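Local coordinates for protein NADH dehydrogenase, putative (Plasmodium falciparum, PDB 5JWC) that probably passes electrons from NADH to ubiquinone through a bound FAD, as a type II NADH dehydrogenase of the malaria parasite, at residues A[31-36]-A[41-46]. Numbering follows the deposited sequence.
With FAD (flavin-adenine dinucleotide), chain C.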
ATOM      1  N   ILE A  31     -22.413  -8.948  24.370  1.00 35.87           N
ATOM      2  CA  ILE A  31     -22.143  -9.828  23.239  1.00 34.68           C
ATOM      3  C   ILE A  31     -20.706  -9.619  22.771  1.00 35.58           C
ATOM      4  O   ILE A  31     -20.322  -8.504  22.410  1.00 31.42           O
ATOM      5  CB  ILE A  31     -23.083  -9.567  22.043  1.00 34.79           C
ATOM      6  CG1 ILE A  31     -24.553  -9.675  22.440  1.00 32.47           C
ATOM      7  CG2 ILE A  31     -22.757 -10.528  20.912  1.00 33.22           C
ATOM      8  CD1 ILE A  31     -25.508  -9.199  21.349  1.00 30.24           C
ATOM      9  N   ILE A  32     -19.913 -10.682  22.786  1.00 31.52           N
ATOM     10  CA  ILE A  32     -18.602 -10.645  22.167  1.00 31.57           C
ATOM     11  C   ILE A  32     -18.678 -11.315  20.794  1.00 34.65           C
ATOM     12  O   ILE A  32     -19.155 -12.443  20.676  1.00 30.77           O
ATOM     13  CB  ILE A  32     -17.526 -11.345  23.019  1.00 31.55           C
ATOM     14  CG1 ILE A  32     -17.266 -10.571  24.328  1.00 35.50           C
ATOM     15  CG2 ILE A  32     -16.242 -11.490  22.228  1.00 28.89           C
ATOM     16  CD1 ILE A  32     -16.080 -11.096  25.093  1.00 34.85           C
ATOM     17  N   ILE A  33     -18.235 -10.605  19.765  1.00 30.97           N
ATOM     18  CA  ILE A  33     -18.118 -11.163  18.418  1.00 28.72           C
ATOM     19  C   ILE A  33     -16.660 -11.504  18.141  1.00 31.35           C
ATOM     20  O   ILE A  33     -15.783 -10.634  18.257  1.00 29.14           O
ATOM     21  CB  ILE A  33     -18.596 -10.165  17.364  1.00 28.07           C
ATOM     22  CG1 ILE A  33     -19.998  -9.683  17.677  1.00 27.96           C
ATOM     23  CG2 ILE A  33     -18.516 -10.770  15.942  1.00 27.56           C
ATOM     24  CD1 ILE A  33     -20.308  -8.383  16.954  1.00 28.61           C
ATOM     25  N   LEU A  34     -16.382 -12.752  17.781  1.00 27.51           N
ATOM     26  CA  LEU A  34     -15.024 -13.114  17.419  1.00 27.16           C
ATOM     27  C   LEU A  34     -14.914 -13.117  15.905  1.00 31.38           C
ATOM     28  O   LEU A  34     -15.567 -13.919  15.245  1.00 29.40           O
ATOM     29  CB  LEU A  34     -14.637 -14.480  17.961  1.00 27.24           C
ATOM     30  CG  LEU A  34     -14.744 -14.672  19.469  1.00 35.44           C
ATOM     31  CD1 LEU A  34     -14.205 -16.072  19.827  1.00 31.32           C
ATOM     32  CD2 LEU A  34     -13.977 -13.563  20.199  1.00 29.87           C
ATOM     33  N   GLY A  35     -14.086 -12.230  15.364  1.00 28.51           N
ATOM     34  CA  GLY A  35     -13.843 -12.195  13.924  1.00 26.13           C
ATOM     35  C   GLY A  35     -14.401 -10.930  13.305  1.00 26.72           C
ATOM     36  O   GLY A  35     -15.522 -10.484  13.638  1.00 26.62           O
ATOM     37  N   SER A  36     -13.622 -10.348  12.400  1.00 25.91           N
ATOM     38  CA  SER A  36     -14.035  -9.140  11.697  1.00 26.82           C
ATOM     39  C   SER A  36     -14.261  -9.436  10.204  1.00 29.59           C
ATOM     40  O   SER A  36     -13.937  -8.623   9.340  1.00 26.73           O
ATOM     41  CB  SER A  36     -12.983  -8.031  11.865  1.00 28.65           C
ATOM     42  OG  SER A  36     -11.662  -8.504  11.575  1.00 29.90           O
ATOM     43  N   PHE A  41     -18.354  -9.013  10.916  1.00 27.06           N
ATOM     44  CA  PHE A  41     -18.615  -7.633  10.510  1.00 24.46           C
ATOM     45  C   PHE A  41     -20.082  -7.409  10.160  1.00 28.53           C
ATOM     46  O   PHE A  41     -20.676  -6.397  10.562  1.00 27.82           O
ATOM     47  CB  PHE A  41     -17.706  -7.239   9.318  1.00 26.58           C
ATOM     48  CG  PHE A  41     -17.805  -5.780   8.905  1.00 27.37           C
ATOM     49  CD1 PHE A  41     -17.598  -4.766   9.814  1.00 29.58           C
ATOM     50  CD2 PHE A  41     -18.107  -5.437   7.599  1.00 29.47           C
ATOM     51  CE1 PHE A  41     -17.686  -3.417   9.423  1.00 28.75           C
ATOM     52  CE2 PHE A  41     -18.189  -4.093   7.194  1.00 30.13           C
ATOM     53  CZ  PHE A  41     -17.973  -3.085   8.118  1.00 27.40           C
ATOM     54  N   ASN A  42     -20.701  -8.317   9.409  1.00 25.45           N
ATOM     55  CA  ASN A  42     -22.105  -8.062   9.099  1.00 28.94           C
ATOM     56  C   ASN A  42     -22.995  -8.206  10.339  1.00 26.05           C
ATOM     57  O   ASN A  42     -24.026  -7.565  10.433  1.00 31.40           O
ATOM     58  CB  ASN A  42     -22.600  -8.954   7.962  1.00 28.32           C
ATOM     59  CG  ASN A  42     -22.097  -8.475   6.618  1.00 26.97           C
ATOM     60  OD1 ASN A  42     -22.610  -7.519   6.067  1.00 28.24           O
ATOM     61  ND2 ASN A  42     -21.053  -9.103   6.122  1.00 23.25           N
ATOM     62  N   PHE A  43     -22.584  -9.013  11.301  1.00 27.57           N
ATOM     63  CA  PHE A  43     -23.334  -9.068  12.555  1.00 25.50           C
ATOM     64  C   PHE A  43     -23.265  -7.688  13.234  1.00 31.72           C
ATOM     65  O   PHE A  43     -24.279  -7.145  13.704  1.00 29.40           O
ATOM     66  CB  PHE A  43     -22.767 -10.155  13.465  1.00 27.62           C
ATOM     67  CG  PHE A  43     -23.589 -10.397  14.719  1.00 28.13           C
ATOM     68  CD1 PHE A  43     -24.496 -11.450  14.777  1.00 27.98           C
ATOM     69  CD2 PHE A  43     -23.430  -9.588  15.839  1.00 30.72           C
ATOM     70  CE1 PHE A  43     -25.251 -11.702  15.948  1.00 30.16           C
ATOM     71  CE2 PHE A  43     -24.177  -9.812  17.005  1.00 29.90           C
ATOM     72  CZ  PHE A  43     -25.089 -10.875  17.057  1.00 33.02           C
ATOM     73  N   LEU A  44     -22.054  -7.138  13.288  1.00 28.45           N
ATOM     74  CA  LEU A  44     -21.816  -5.814  13.849  1.00 28.96           C
ATOM     75  C   LEU A  44     -22.648  -4.746  13.136  1.00 29.76           C
ATOM     76  O   LEU A  44     -23.205  -3.855  13.776  1.00 30.59           O
ATOM     77  CB  LEU A  44     -20.317  -5.458  13.765  1.00 26.97           C
ATOM     78  CG  LEU A  44     -19.863  -4.156  14.439  1.00 30.36           C
ATOM     79  CD1 LEU A  44     -19.745  -4.377  15.959  1.00 29.14           C
ATOM     80  CD2 LEU A  44     -18.538  -3.617  13.847  1.00 29.04           C
ATOM     81  N   LEU A  45     -22.727  -4.821  11.814  1.00 27.30           N
ATOM     82  CA  LEU A  45     -23.462  -3.822  11.067  1.00 28.84           C
ATOM     83  C   LEU A  45     -24.936  -3.792  11.452  1.00 32.58           C
ATOM     84  O   LEU A  45     -25.573  -2.765  11.300  1.00 33.15           O
ATOM     85  CB  LEU A  45     -23.346  -4.028   9.550  1.00 28.78           C
ATOM     86  CG  LEU A  45     -21.979  -3.691   8.935  1.00 34.62           C
ATOM     87  CD1 LEU A  45     -21.979  -3.925   7.410  1.00 32.39           C
ATOM     88  CD2 LEU A  45     -21.417  -2.318   9.331  1.00 33.28           C
ATOM     89  N   ASN A  46     -25.481  -4.907  11.935  1.00 31.07           N
ATOM     90  CA  ASN A  46     -26.932  -4.991  12.169  1.00 30.74           C
ATOM     91  C   ASN A  46     -27.389  -5.103  13.631  1.00 33.28           C
ATOM     92  O   ASN A  46     -28.565  -4.891  13.922  1.00 35.92           O
ATOM     93  CB  ASN A  46     -27.511  -6.176  11.377  1.00 33.23           C
ATOM     94  CG  ASN A  46     -29.032  -6.180  11.351  1.00 42.31           C
ATOM     95  OD1 ASN A  46     -29.663  -5.208  10.926  1.00 44.95           O
ATOM     96  ND2 ASN A  46     -29.628  -7.299  11.775  1.00 38.13           N
TER
HETATM   97  PA  FAD C 601     -13.737 -14.565   7.357  1.00 27.38           P
HETATM   98  O1A FAD C 601     -12.459 -15.112   6.788  1.00 26.51           O
HETATM   99  O2A FAD C 601     -14.457 -13.636   6.445  1.00 23.19           O
HETATM  100  O5B FAD C 601     -13.458 -13.848   8.771  1.00 29.22           O
HETATM  101  C5B FAD C 601     -12.818 -14.519   9.832  1.00 24.53           C
HETATM  102  C4B FAD C 601     -12.365 -13.443  10.806  1.00 29.97           C
HETATM  103  O4B FAD C 601     -11.952 -14.051  12.013  1.00 30.34           O
HETATM  104  C3B FAD C 601     -11.166 -12.661  10.260  1.00 29.18           C
HETATM  105  O3B FAD C 601     -11.333 -11.299  10.588  1.00 27.79           O
HETATM  106  C2B FAD C 601     -10.004 -13.194  11.068  1.00 30.83           C
HETATM  107  O2B FAD C 601      -9.008 -12.210  11.224  1.00 30.48           O
HETATM  108  C1B FAD C 601     -10.715 -13.485  12.384  1.00 29.62           C
HETATM  109  N9A FAD C 601     -10.040 -14.444  13.263  1.00 33.78           N
HETATM  110  C8A FAD C 601      -9.310 -15.554  12.908  1.00 32.48           C
HETATM  111  N7A FAD C 601      -8.892 -16.152  14.051  1.00 33.99           N
HETATM  112  C5A FAD C 601      -9.343 -15.447  15.112  1.00 33.91           C
HETATM  113  C6A FAD C 601      -9.199 -15.629  16.479  1.00 35.28           C
HETATM  114  N6A FAD C 601      -8.570 -16.704  16.951  1.00 34.88           N
HETATM  115  N1A FAD C 601      -9.796 -14.733  17.337  1.00 37.96           N
HETATM  116  C2A FAD C 601     -10.523 -13.668  16.837  1.00 34.19           C
HETATM  117  N3A FAD C 601     -10.659 -13.493  15.472  1.00 31.22           N
HETATM  118  C4A FAD C 601     -10.068 -14.369  14.629  1.00 31.86           C
HETATM  119  N1  FAD C 601     -17.681 -16.237  -1.097  1.00 27.37           N
HETATM  120  C2  FAD C 601     -18.759 -15.934  -1.884  1.00 28.77           C
HETATM  121  O2  FAD C 601     -19.890 -16.144  -1.462  1.00 28.75           O
HETATM  122  N3  FAD C 601     -18.587 -15.379  -3.142  1.00 32.29           N
HETATM  123  C4  FAD C 601     -17.338 -15.109  -3.635  1.00 33.72           C
HETATM  124  O4  FAD C 601     -17.219 -14.602  -4.759  1.00 34.14           O
HETATM  125  C4X FAD C 601     -16.235 -15.400  -2.840  1.00 29.83           C
HETATM  126  N5  FAD C 601     -14.958 -15.148  -3.291  1.00 30.94           N
HETATM  127  C5X FAD C 601     -13.872 -15.446  -2.476  1.00 29.31           C
HETATM  128  C6  FAD C 601     -12.590 -15.173  -2.915  1.00 28.85           C
HETATM  129  C7  FAD C 601     -11.485 -15.464  -2.124  1.00 30.57           C
HETATM  130  C7M FAD C 601     -10.103 -15.158  -2.653  1.00 31.37           C
HETATM  131  C8  FAD C 601     -11.665 -16.021  -0.864  1.00 28.88           C
HETATM  132  C8M FAD C 601     -10.487 -16.345   0.006  1.00 33.50           C
HETATM  133  C9  FAD C 601     -12.959 -16.294  -0.416  1.00 27.00           C
HETATM  134  C9A FAD C 601     -14.062 -16.002  -1.215  1.00 27.63           C
HETATM  135  N10 FAD C 601     -15.349 -16.263  -0.775  1.00 26.42           N
HETATM  136  C10 FAD C 601     -16.419 -15.960  -1.573  1.00 28.83           C
HETATM  137  C1' FAD C 601     -15.599 -16.913   0.554  1.00 27.03           C
HETATM  138  C2' FAD C 601     -15.745 -15.977   1.726  1.00 25.53           C
HETATM  139  O2' FAD C 601     -14.603 -15.172   1.808  1.00 26.38           O
HETATM  140  C3' FAD C 601     -15.801 -16.832   2.980  1.00 28.74           C
HETATM  141  O3' FAD C 601     -16.811 -17.809   2.878  1.00 27.64           O
HETATM  142  C4' FAD C 601     -16.075 -15.884   4.135  1.00 29.08           C
HETATM  143  O4' FAD C 601     -14.879 -15.180   4.354  1.00 28.11           O
HETATM  144  C5' FAD C 601     -16.505 -16.602   5.404  1.00 26.63           C
HETATM  145  O5' FAD C 601     -16.801 -15.611   6.366  1.00 28.60           O
HETATM  146  P   FAD C 601     -16.294 -15.798   7.884  1.00 26.52           P
HETATM  147  O1P FAD C 601     -16.825 -14.659   8.724  1.00 27.29           O
HETATM  148  O2P FAD C 601     -16.732 -17.169   8.319  1.00 29.70           O
HETATM  149  O3P FAD C 601     -14.676 -15.807   7.781  1.00 28.47           O
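Ile33 pushes its CD1 methyl obliquely against the ring of Phe43, with CD1 3.5 Å from Phe43 CD2. The same methyl reaches Leu44 CD1 at 4.2 Å, so one strand residue touches two successive helix residues. Two residues back along the strand, Ile31 CG2 meets Phe43 CE2 at 4.2 Å. Phe43 swings its ring out, CG trans to the main-chain nitrogen (chi1 -173°), between helix and sheet, where Ile133 of the neighbouring strand and Leu434 of helix 424-440 also touch it. The axes of 31-34 and 41-46 approach to 9.3 Å and run roughly antiparallel, at 148°.

Toward the cofactor the two segments draw together: Ser36 O lies 4.0 Å from Phe41 CB, while the Phe41 ring leads away to stack on Phe63. Gly35 brings its CA to 3.3 Å from FAD O4B, so the main chain itself lies against the ribose. Ser36 N donates to FAD O3B (3.1 Å, 145°). Ser36 OG is hydrogen-bonded to Arg60 O and Ser58 OG, just past strand 53-57.

This is the first beta-alpha-beta unit of a Rossmann-type dinucleotide fold, and Gly35 opens a turn consistent with its GxGxxG motif (Gly35, Gly37, Gly40). Apolar side chains join strand to helix here, while the turn offers FAD the backbone amides of Ser36, Trp38 and Gly39.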